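Local coordinates for protein genome packaging NTPase B204 (Sulfolobus turreted icosahedral virus 2, PDB 4KFT) that probably hydrolyses ATP to drive packaging of the viral genome into the capsid, at residues A87-S92 with A129-I134; Q113-A118 with D142-V147; L153-Y158 with Y186-Y191. All coordinates share one frame; numbering follows the deposited sequence.

Interaction 1. Residues A87-S92 with A129-I134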
loop_
_atom_site.group_PDB
_atom_site.type_symbol
_atom_site.label_atom_id
_atom_site.label_comp_id
_atom_site.label_asym_id
_atom_site.label_seq_id
_atom_site.Cartn_x
_atom_site.Cartn_y
_atom_site.Cartn_z
ATOM N N ALA A 87 -4.249 -16.978 -3.186
ATOM C CA ALA A 87 -4.440 -17.323 -1.789
ATOM C C ALA A 87 -5.196 -16.227 -1.049
ATOM O O ALA A 87 -6.043 -16.518 -0.214
ATOM C CB ALA A 87 -3.115 -17.623 -1.123
ATOM N N SER A 88 -4.909 -14.968 -1.377
ATOM C CA SER A 88 -5.578 -13.834 -0.735
ATOM C C SER A 88 -7.074 -13.795 -1.050
ATOM O O SER A 88 -7.886 -13.525 -0.163
ATOM C CB SER A 88 -4.935 -12.503 -1.150
ATOM O OG SER A 88 -3.559 -12.463 -0.834
ATOM N N LYS A 89 -7.423 -14.028 -2.318
ATOM C CA LYS A 89 -8.822 -14.174 -2.745
ATOM C C LYS A 89 -9.569 -15.245 -1.942
ATOM O O LYS A 89 -10.694 -15.020 -1.511
ATOM C CB LYS A 89 -8.890 -14.501 -4.243
ATOM C CG LYS A 89 -9.013 -13.275 -5.139
ATOM C CD LYS A 89 -8.363 -13.498 -6.491
ATOM C CE LYS A 89 -9.348 -14.006 -7.516
ATOM N NZ LYS A 89 -8.688 -14.104 -8.836
ATOM N N LEU A 90 -8.950 -16.414 -1.752
ATOM C CA LEU A 90 -9.537 -17.468 -0.900
ATOM C C LEU A 90 -9.642 -17.037 0.580
ATOM O O LEU A 90 -10.651 -17.279 1.224
ATOM C CB LEU A 90 -8.771 -18.790 -1.047
ATOM C CG LEU A 90 -8.889 -19.471 -2.415
ATOM C CD1 LEU A 90 -7.965 -20.694 -2.562
ATOM C CD2 LEU A 90 -10.330 -19.852 -2.683
ATOM N N HIS A 91 -8.613 -16.359 1.087
ATOM C CA HIS A 91 -8.645 -15.716 2.409
ATOM C C HIS A 91 -9.842 -14.779 2.569
ATOM O O HIS A 91 -10.584 -14.841 3.559
ATOM C CB HIS A 91 -7.354 -14.921 2.627
ATOM C CG HIS A 91 -7.305 -14.183 3.923
ATOM N ND1 HIS A 91 -6.473 -14.557 4.956
ATOM C CD2 HIS A 91 -7.973 -13.087 4.359
ATOM C CE1 HIS A 91 -6.635 -13.729 5.971
ATOM N NE2 HIS A 91 -7.539 -12.828 5.634
ATOM N N SER A 92 -10.025 -13.903 1.588
ATOM C CA SER A 92 -11.118 -12.944 1.618
ATOM C C SER A 92 -12.489 -13.624 1.627
ATOM O O SER A 92 -13.423 -13.133 2.259
ATOM C CB SER A 92 -11.020 -11.987 0.431
ATOM O OG SER A 92 -12.110 -11.086 0.455
ATOM N N ALA A 129 -12.796 -8.680 -5.766
ATOM C CA ALA A 129 -12.003 -9.748 -5.165
ATOM C C ALA A 129 -12.014 -9.658 -3.643
ATOM O O ALA A 129 -11.450 -10.515 -2.964
ATOM C CB ALA A 129 -10.580 -9.719 -5.679
ATOM N N GLY A 130 -12.664 -8.625 -3.116
ATOM C CA GLY A 130 -12.767 -8.430 -1.678
ATOM C C GLY A 130 -11.426 -8.139 -1.031
ATOM O O GLY A 130 -11.144 -8.603 0.078
ATOM N N LEU A 131 -10.586 -7.384 -1.731
ATOM C CA LEU A 131 -9.234 -7.128 -1.261
ATOM C C LEU A 131 -8.856 -5.672 -1.445
ATOM O O LEU A 131 -8.896 -5.152 -2.553
ATOM C CB LEU A 131 -8.231 -8.006 -2.011
ATOM C CG LEU A 131 -8.183 -9.490 -1.623
ATOM C CD1 LEU A 131 -7.408 -10.261 -2.657
ATOM C CD2 LEU A 131 -7.539 -9.651 -0.234
ATOM N N GLY A 132 -8.514 -5.018 -0.343
ATOM C CA GLY A 132 -7.887 -3.717 -0.388
ATOM C C GLY A 132 -6.397 -3.905 -0.565
ATOM O O GLY A 132 -5.873 -5.016 -0.446
ATOM N N LEU A 133 -5.698 -2.820 -0.846
ATOM C CA LEU A 133 -4.280 -2.911 -1.114
ATOM C C LEU A 133 -3.594 -1.776 -0.383
ATOM O O LEU A 133 -4.112 -0.660 -0.353
ATOM C CB LEU A 133 -4.068 -2.768 -2.618
ATOM C CG LEU A 133 -2.970 -3.467 -3.399
ATOM C CD1 LEU A 133 -3.106 -4.987 -3.304
ATOM C CD2 LEU A 133 -3.034 -2.990 -4.853
ATOM N N ILE A 134 -2.456 -2.053 0.250
ATOM C CA ILE A 134 -1.559 -0.978 0.638
ATOM C C ILE A 134 -0.208 -1.221 0.011
ATOM O O ILE A 134 0.461 -2.189 0.329
ATOM C CB ILE A 134 -1.404 -0.818 2.166
ATOM C CG1 ILE A 134 -2.757 -0.569 2.830
ATOM C CG2 ILE A 134 -0.459 0.349 2.465
ATOM C CD1 ILE A 134 -2.677 -0.398 4.383
HETATM O O HOH W 1 -12.217 -13.014 -2.507
#
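S92, K89 and S88 line the side of helix 80-95 that meets the turn and first residues of strand 131-137, a helix-on-sheet packing in the alpha/beta core of a probable P-loop NTPase. The axes of the two short segments pass 9.9 Å apart, with an angle of 127° between their N-to-C directions. L131 directs its branched end at the helix: CD1 lies 3.7 Å from S88 CB and also faces the backbone N of K89, while CD2 sits near S88 O. The hydroxyl of S88 turns back to L84 O in its own helix, leaving the CB methylene against the leucine. One turn on, S92 OG stands anti to the backbone N (chi1 178°) and thereby reaches over to G130 O in a 2.7 Å hydrogen bond. It approaches that oxygen 33° out of the carbonyl plane, and G96 O competes with G130 O for the single proton of the hydroxyl. G130 itself, with positive phi, closes the preceding helix in a Schellman motif and turns the chain into the strand. K89 runs alongside A129, its CG 3.9 Å from A129 CB, before the chain bends at chi3 and carries NZ away to a salt bridge with E121. Between the two backbones sits a water that donates to both K89 O and A129 O, at 2.7 Å from each.

Interaction 2. Residues Q113-A118 with D142-V147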
loop_
_atom_site.group_PDB
_atom_site.type_symbol
_atom_site.label_atom_id
_atom_site.label_comp_id
_atom_site.label_asym_id
_atom_site.label_seq_id
_atom_site.Cartn_x
_atom_site.Cartn_y
_atom_site.Cartn_z
ATOM N N GLN A 113 7.194 -2.281 -16.184
ATOM C CA GLN A 113 6.990 -3.729 -16.149
ATOM C C GLN A 113 5.689 -4.095 -16.857
ATOM O O GLN A 113 4.796 -3.275 -16.972
ATOM C CB GLN A 113 6.885 -4.214 -14.703
ATOM C CG GLN A 113 8.107 -4.884 -14.134
ATOM C CD GLN A 113 7.860 -5.378 -12.710
ATOM O OE1 GLN A 113 6.755 -5.235 -12.169
ATOM N NE2 GLN A 113 8.892 -5.952 -12.094
ATOM N N LYS A 114 5.577 -5.339 -17.302
ATOM C CA LYS A 114 4.332 -5.834 -17.868
ATOM C C LYS A 114 3.273 -5.948 -16.778
ATOM O O LYS A 114 3.568 -5.845 -15.581
ATOM C CB LYS A 114 4.552 -7.210 -18.488
ATOM C CG LYS A 114 4.675 -8.327 -17.451
ATOM C CD LYS A 114 5.509 -9.463 -18.004
ATOM C CE LYS A 114 5.513 -10.691 -17.083
ATOM N NZ LYS A 114 5.034 -11.887 -17.852
ATOM N N VAL A 115 2.035 -6.171 -17.194
ATOM C CA VAL A 115 0.949 -6.348 -16.251
ATOM C C VAL A 115 0.298 -7.702 -16.501
ATOM O O VAL A 115 -0.337 -7.911 -17.531
ATOM C CB VAL A 115 -0.097 -5.195 -16.341
ATOM C CG1 VAL A 115 -1.198 -5.384 -15.311
ATOM C CG2 VAL A 115 0.584 -3.828 -16.143
ATOM N N THR A 116 0.496 -8.627 -15.563
ATOM C CA THR A 116 -0.160 -9.921 -15.589
ATOM C C THR A 116 -1.627 -9.736 -15.222
ATOM O O THR A 116 -2.007 -8.683 -14.699
ATOM C CB THR A 116 0.466 -10.867 -14.560
ATOM O OG1 THR A 116 0.278 -10.318 -13.248
ATOM C CG2 THR A 116 1.956 -11.074 -14.852
ATOM N N PRO A 117 -2.463 -10.749 -15.510
ATOM C CA PRO A 117 -3.871 -10.755 -15.101
ATOM C C PRO A 117 -4.083 -10.500 -13.615
ATOM O O PRO A 117 -5.072 -9.854 -13.266
ATOM C CB PRO A 117 -4.321 -12.182 -15.456
ATOM C CG PRO A 117 -3.524 -12.510 -16.659
ATOM C CD PRO A 117 -2.168 -11.870 -16.433
ATOM N N ALA A 118 -3.185 -10.999 -12.763
ATOM C CA ALA A 118 -3.330 -10.841 -11.310
ATOM C C ALA A 118 -3.058 -9.409 -10.862
ATOM O O ALA A 118 -3.814 -8.850 -10.072
ATOM C CB ALA A 118 -2.426 -11.848 -10.524
ATOM N N ASP A 142 9.290 4.726 -8.974
ATOM C CA ASP A 142 9.496 3.261 -8.911
ATOM C C ASP A 142 8.306 2.439 -9.449
ATOM O O ASP A 142 8.483 1.337 -9.967
ATOM C CB ASP A 142 9.765 2.786 -7.473
ATOM C CG ASP A 142 11.156 3.144 -6.979
ATOM O OD1 ASP A 142 12.109 3.209 -7.797
ATOM O OD2 ASP A 142 11.300 3.361 -5.750
ATOM N N LEU A 143 7.100 2.968 -9.271
ATOM C CA LEU A 143 5.867 2.258 -9.571
ATOM C C LEU A 143 5.271 2.739 -10.901
ATOM O O LEU A 143 5.576 3.840 -11.357
ATOM C CB LEU A 143 4.857 2.458 -8.436
ATOM C CG LEU A 143 5.251 2.018 -7.010
ATOM C CD1 LEU A 143 4.083 2.166 -6.052
ATOM C CD2 LEU A 143 5.778 0.578 -6.973
ATOM N N MET A 144 4.433 1.910 -11.519
ATOM C CA MET A 144 3.778 2.277 -12.773
ATOM C C MET A 144 2.881 3.461 -12.522
ATOM O O MET A 144 2.176 3.471 -11.525
ATOM C CB MET A 144 2.876 1.157 -13.277
ATOM C CG MET A 144 3.539 -0.154 -13.507
ATOM S SD MET A 144 2.271 -1.416 -13.770
ATOM C CE MET A 144 3.321 -2.885 -13.750
ATOM N N PRO A 145 2.864 4.430 -13.453
ATOM C CA PRO A 145 1.939 5.561 -13.325
ATOM C C PRO A 145 0.502 5.101 -13.151
ATOM O O PRO A 145 -0.263 5.777 -12.463
ATOM C CB PRO A 145 2.108 6.323 -14.654
ATOM C CG PRO A 145 3.491 6.035 -15.067
ATOM C CD PRO A 145 3.793 4.599 -14.583
ATOM N N ILE A 146 0.134 3.963 -13.732
ATOM C CA ILE A 146 -1.238 3.492 -13.550
ATOM C C ILE A 146 -1.589 3.127 -12.089
ATOM O O ILE A 146 -2.766 3.120 -11.720
ATOM C CB ILE A 146 -1.659 2.393 -14.569
ATOM C CG1 ILE A 146 -0.935 1.069 -14.323
ATOM C CG2 ILE A 146 -1.434 2.891 -16.010
ATOM C CD1 ILE A 146 -1.372 -0.020 -15.264
ATOM N N VAL A 147 -0.581 2.864 -11.257
ATOM C CA VAL A 147 -0.840 2.667 -9.830
ATOM C C VAL A 147 -1.387 3.956 -9.195
ATOM O O VAL A 147 -2.384 3.926 -8.484
ATOM C CB VAL A 147 0.406 2.114 -9.063
ATOM C CG1 VAL A 147 0.209 2.226 -7.546
ATOM C CG2 VAL A 147 0.674 0.655 -9.454
#
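The contact of M144 with Q113, K114 and V115 is a small apolar touch at the protein surface, where the loop leading into helix 117-124 passes the start of helix 145-150. No hydrogen bond joins the two segments. M144 lies at the approach to helix 145-150, its CA 7.6 Å from that of Q113, and its side chain makes most of the contacts. CG lies anti to the carbonyl carbon (chi1 -58°), and the chain then runs straight through SD, so the terminal methyl reaches the loop end-on. CE comes 3.5 Å from K114 O and 3.6 Å from Q113 O, with Q113 CB also close by. The two side chains of V115 and M144 cross obliquely: V115 CG2 meets both CE and SD of M144, each at 3.8 Å. I146 adds a looser apolar touch, its CD1 4.4 Å from V115 CG2, and also packs on L123 of helix 117-124. Other bonds fix each side: V147 N bonds to M144 O, and beyond the two segments T116 OG1 caps I119 N of helix 117-124 and the M144 backbone pairs with F109. A methyl next to sulfur is slightly polarised and may be weakly attracted to the two carbonyl oxygens, with little directionality. Dispersion between M144 and V115 therefore probably supplies most of what this contact contributes.

Interaction 3. Residues L153-Y158 with Y186-Y191. With AGS (phosphothiophosphoric acid-adenylate ester), chain F.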
loop_
_atom_site.group_PDB
_atom_site.type_symbol
_atom_site.label_atom_id
_atom_site.label_comp_id
_atom_site.label_asym_id
_atom_site.label_seq_id
_atom_site.Cartn_x
_atom_site.Cartn_y
_atom_site.Cartn_z
ATOM N N LEU A 153 -6.179 6.652 -2.252
ATOM C CA LEU A 153 -5.480 7.515 -1.322
ATOM C C LEU A 153 -3.999 7.384 -1.586
ATOM O O LEU A 153 -3.462 6.281 -1.613
ATOM C CB LEU A 153 -5.753 7.093 0.129
ATOM C CG LEU A 153 -7.148 7.269 0.726
ATOM C CD1 LEU A 153 -7.281 6.509 2.046
ATOM C CD2 LEU A 153 -7.462 8.745 0.905
ATOM N N ILE A 154 -3.333 8.507 -1.793
ATOM C CA ILE A 154 -1.885 8.496 -1.942
ATOM C C ILE A 154 -1.256 9.288 -0.803
ATOM O O ILE A 154 -1.647 10.418 -0.552
ATOM C CB ILE A 154 -1.465 9.083 -3.286
ATOM C CG1 ILE A 154 -2.126 8.303 -4.422
ATOM C CG2 ILE A 154 0.049 9.083 -3.427
ATOM C CD1 ILE A 154 -1.894 8.916 -5.791
ATOM N N ILE A 155 -0.311 8.673 -0.103
ATOM C CA ILE A 155 0.349 9.300 1.031
ATOM C C ILE A 155 1.820 9.498 0.730
ATOM O O ILE A 155 2.509 8.567 0.312
ATOM C CB ILE A 155 0.177 8.452 2.307
ATOM C CG1 ILE A 155 -1.270 8.537 2.779
ATOM C CG2 ILE A 155 1.166 8.884 3.393
ATOM C CD1 ILE A 155 -1.642 7.479 3.748
ATOM N N MET A 156 2.287 10.725 0.925
ATOM C CA MET A 156 3.652 11.110 0.599
ATOM C C MET A 156 4.372 11.800 1.776
ATOM O O MET A 156 3.819 12.695 2.402
ATOM C CB MET A 156 3.642 12.051 -0.608
ATOM C CG MET A 156 3.038 11.453 -1.887
ATOM S SD MET A 156 2.610 12.707 -3.116
ATOM C CE MET A 156 0.925 13.052 -2.632
ATOM N N PHE A 157 5.610 11.380 2.046
ATOM C CA PHE A 157 6.524 12.103 2.938
ATOM C C PHE A 157 7.376 13.079 2.132
ATOM O O PHE A 157 7.338 13.073 0.899
ATOM C CB PHE A 157 7.421 11.129 3.731
ATOM C CG PHE A 157 6.650 10.214 4.635
ATOM C CD1 PHE A 157 6.495 10.515 5.982
ATOM C CD2 PHE A 157 6.043 9.066 4.130
ATOM C CE1 PHE A 157 5.771 9.674 6.821
ATOM C CE2 PHE A 157 5.314 8.229 4.959
ATOM C CZ PHE A 157 5.175 8.538 6.310
ATOM N N TYR A 158 8.146 13.893 2.845
ATOM C CA TYR A 158 9.010 14.914 2.247
ATOM C C TYR A 158 9.840 14.421 1.079
ATOM O O TYR A 158 10.432 13.345 1.149
ATOM C CB TYR A 158 9.978 15.484 3.290
ATOM C CG TYR A 158 11.157 16.244 2.694
ATOM C CD1 TYR A 158 11.069 17.608 2.435
ATOM C CD2 TYR A 158 12.370 15.600 2.418
ATOM C CE1 TYR A 158 12.145 18.311 1.906
ATOM C CE2 TYR A 158 13.440 16.285 1.869
ATOM C CZ TYR A 158 13.322 17.646 1.619
ATOM O OH TYR A 158 14.379 18.346 1.099
ATOM N N TYR A 186 8.440 13.034 9.628
ATOM C CA TYR A 186 7.289 12.191 9.981
ATOM C C TYR A 186 5.950 12.833 9.695
ATOM O O TYR A 186 4.919 12.209 9.942
ATOM C CB TYR A 186 7.329 11.737 11.452
ATOM C CG TYR A 186 8.652 11.153 11.872
ATOM C CD1 TYR A 186 9.359 10.306 11.024
ATOM C CD2 TYR A 186 9.201 11.456 13.110
ATOM C CE1 TYR A 186 10.569 9.773 11.396
ATOM C CE2 TYR A 186 10.416 10.930 13.493
ATOM C CZ TYR A 186 11.097 10.090 12.642
ATOM O OH TYR A 186 12.312 9.572 13.033
ATOM N N HIS A 187 5.956 14.079 9.215
ATOM C CA HIS A 187 4.733 14.705 8.699
ATOM C C HIS A 187 4.479 14.111 7.319
ATOM O O HIS A 187 5.429 13.788 6.607
ATOM C CB HIS A 187 4.883 16.216 8.536
ATOM C CG HIS A 187 4.927 16.978 9.828
ATOM N ND1 HIS A 187 5.896 16.768 10.788
ATOM C CD2 HIS A 187 4.139 17.973 10.300
ATOM C CE1 HIS A 187 5.690 17.588 11.803
ATOM N NE2 HIS A 187 4.631 18.329 11.533
ATOM N N PHE A 188 3.210 13.998 6.936
ATOM C CA PHE A 188 2.861 13.423 5.643
ATOM C C PHE A 188 1.619 14.027 5.005
ATOM O O PHE A 188 0.644 14.373 5.671
ATOM C CB PHE A 188 2.728 11.895 5.723
ATOM C CG PHE A 188 1.692 11.402 6.693
ATOM C CD1 PHE A 188 1.976 11.315 8.047
ATOM C CD2 PHE A 188 0.455 10.956 6.242
ATOM C CE1 PHE A 188 1.026 10.822 8.958
ATOM C CE2 PHE A 188 -0.493 10.447 7.133
ATOM C CZ PHE A 188 -0.208 10.379 8.489
ATOM N N LEU A 189 1.675 14.135 3.688
ATOM C CA LEU A 189 0.582 14.664 2.904
ATOM C C LEU A 189 -0.336 13.512 2.536
ATOM O O LEU A 189 0.136 12.476 2.107
ATOM C CB LEU A 189 1.170 15.290 1.645
ATOM C CG LEU A 189 0.347 16.205 0.760
ATOM C CD1 LEU A 189 1.304 17.080 -0.034
ATOM C CD2 LEU A 189 -0.538 15.394 -0.170
ATOM N N ILE A 190 -1.641 13.680 2.719
ATOM C CA ILE A 190 -2.612 12.719 2.220
ATOM C C ILE A 190 -3.323 13.299 0.992
ATOM O O ILE A 190 -3.827 14.422 1.040
ATOM C CB ILE A 190 -3.684 12.383 3.276
ATOM C CG1 ILE A 190 -3.056 11.794 4.532
ATOM C CG2 ILE A 190 -4.700 11.405 2.697
ATOM C CD1 ILE A 190 -4.059 11.498 5.625
ATOM N N TYR A 191 -3.367 12.544 -0.101
ATOM C CA TYR A 191 -4.103 12.973 -1.290
ATOM C C TYR A 191 -5.236 12.016 -1.620
ATOM O O TYR A 191 -5.009 10.867 -2.005
ATOM C CB TYR A 191 -3.186 13.130 -2.500
ATOM C CG TYR A 191 -3.904 13.643 -3.757
ATOM C CD1 TYR A 191 -4.289 14.988 -3.880
ATOM C CD2 TYR A 191 -4.173 12.792 -4.818
ATOM C CE1 TYR A 191 -4.929 15.456 -5.024
ATOM C CE2 TYR A 191 -4.810 13.239 -5.960
ATOM C CZ TYR A 191 -5.190 14.573 -6.059
ATOM O OH TYR A 191 -5.818 15.002 -7.204
HETATM P PB AGS F . 10.455 3.549 6.562
HETATM O O1B AGS F . 9.728 4.623 5.704
HETATM O O2B AGS F . 11.857 3.295 5.985
HETATM O O3B AGS F . 9.648 2.238 6.543
HETATM P PA AGS F . 10.269 3.491 9.384
HETATM O O1A AGS F . 8.756 3.181 9.511
HETATM O O2A AGS F . 11.070 2.190 9.620
HETATM O O3A AGS F . 10.645 4.147 8.013
HETATM O "O5'" AGS F . 10.630 4.480 10.523
HETATM C "C5'" AGS F . 11.920 4.929 10.722
HETATM C "C4'" AGS F . 12.286 5.425 12.081
HETATM O "O4'" AGS F . 11.656 6.616 12.417
HETATM C "C3'" AGS F . 11.911 4.438 13.152
HETATM O "O3'" AGS F . 12.844 4.514 14.163
HETATM C "C2'" AGS F . 10.674 4.901 13.637
HETATM O "O2'" AGS F . 10.575 4.559 14.970
HETATM C "C1'" AGS F . 10.728 6.387 13.465
HETATM N N9 AGS F . 9.468 6.947 13.136
HETATM C C8 AGS F . 8.722 6.929 12.026
HETATM N N7 AGS F . 7.598 7.615 12.298
HETATM C C5 AGS F . 7.639 8.068 13.568
HETATM C C6 AGS F . 6.760 8.824 14.343
HETATM N N6 AGS F . 5.515 9.310 13.849
HETATM N N1 AGS F . 7.115 9.099 15.609
HETATM C C2 AGS F . 8.278 8.668 16.123
HETATM N N3 AGS F . 9.122 7.943 15.384
HETATM C C4 AGS F . 8.843 7.637 14.107
HETATM O O HOH W 2 8.003 14.044 5.834
#
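I154 and M156 pair with Y191 and L189 in an antiparallel beta ladder, where strand 188-192 runs against strand 153-156 beyond the parallel core of this probable P-loop NTPase. Four backbone bonds hold it: I154 and Y191 exchange N-H...O bonds in both directions, and M156 and L189 do the same, with I155 opposite I190 as the non-hydrogen-bonded pair between them. Past the last bond, water 2 links Y158 N to H187 O as the strands part.

Apolar contacts divide between the two faces of the sheet. On the face of M156, a bend at chi3 (-90°) brings CE to 3.7 Å from L189 CD2 and 4.1 Å from Y191 CB; A176 of helix 174-179 also packs on M156. On the other face I155 lies side by side with I190 and F188, its CG2 3.6 Å from F188 CD2, next to L20 of helix 17-31.

Aromatic contacts follow toward the nucleotide. F188 CB sits over one face of the F157 ring, 4.1 Å from its centroid and 16° off the normal, a CH-pi contact; the two rings themselves are inclined at 40°. F157 also touches K17 of the probable Walker A loop, whose backbone amides bind a second AGS. Y186 turns a ring face to the adenine, AGS C5 lying 3.6 Å above the ring plane over its centre, and its hydroxyl OH reaches to 3.1 Å from the ribose oxygen O4'.

In the fold
Interactions 1 and 3 reach the same mixed sheet on opposite sides of the chain's centre, about 25 Å apart between centres. Strand 6-10, which leads into the probable P-loop, lies between strands 131-137 and 153-156. Interaction 2 sits about 18 Å from interaction 1 and 21 Å from interaction 3, centre to centre, and no two contacts touch. Along the chain, interactions 1 and 2 interleave, while interaction 3 opens after both. The run of strand 131-137, helix 145-150 and strand 153-156 passes through all three. The set thus spans a helix packed on the parallel core, a peripheral loop, and the antiparallel extension beside the nucleotide.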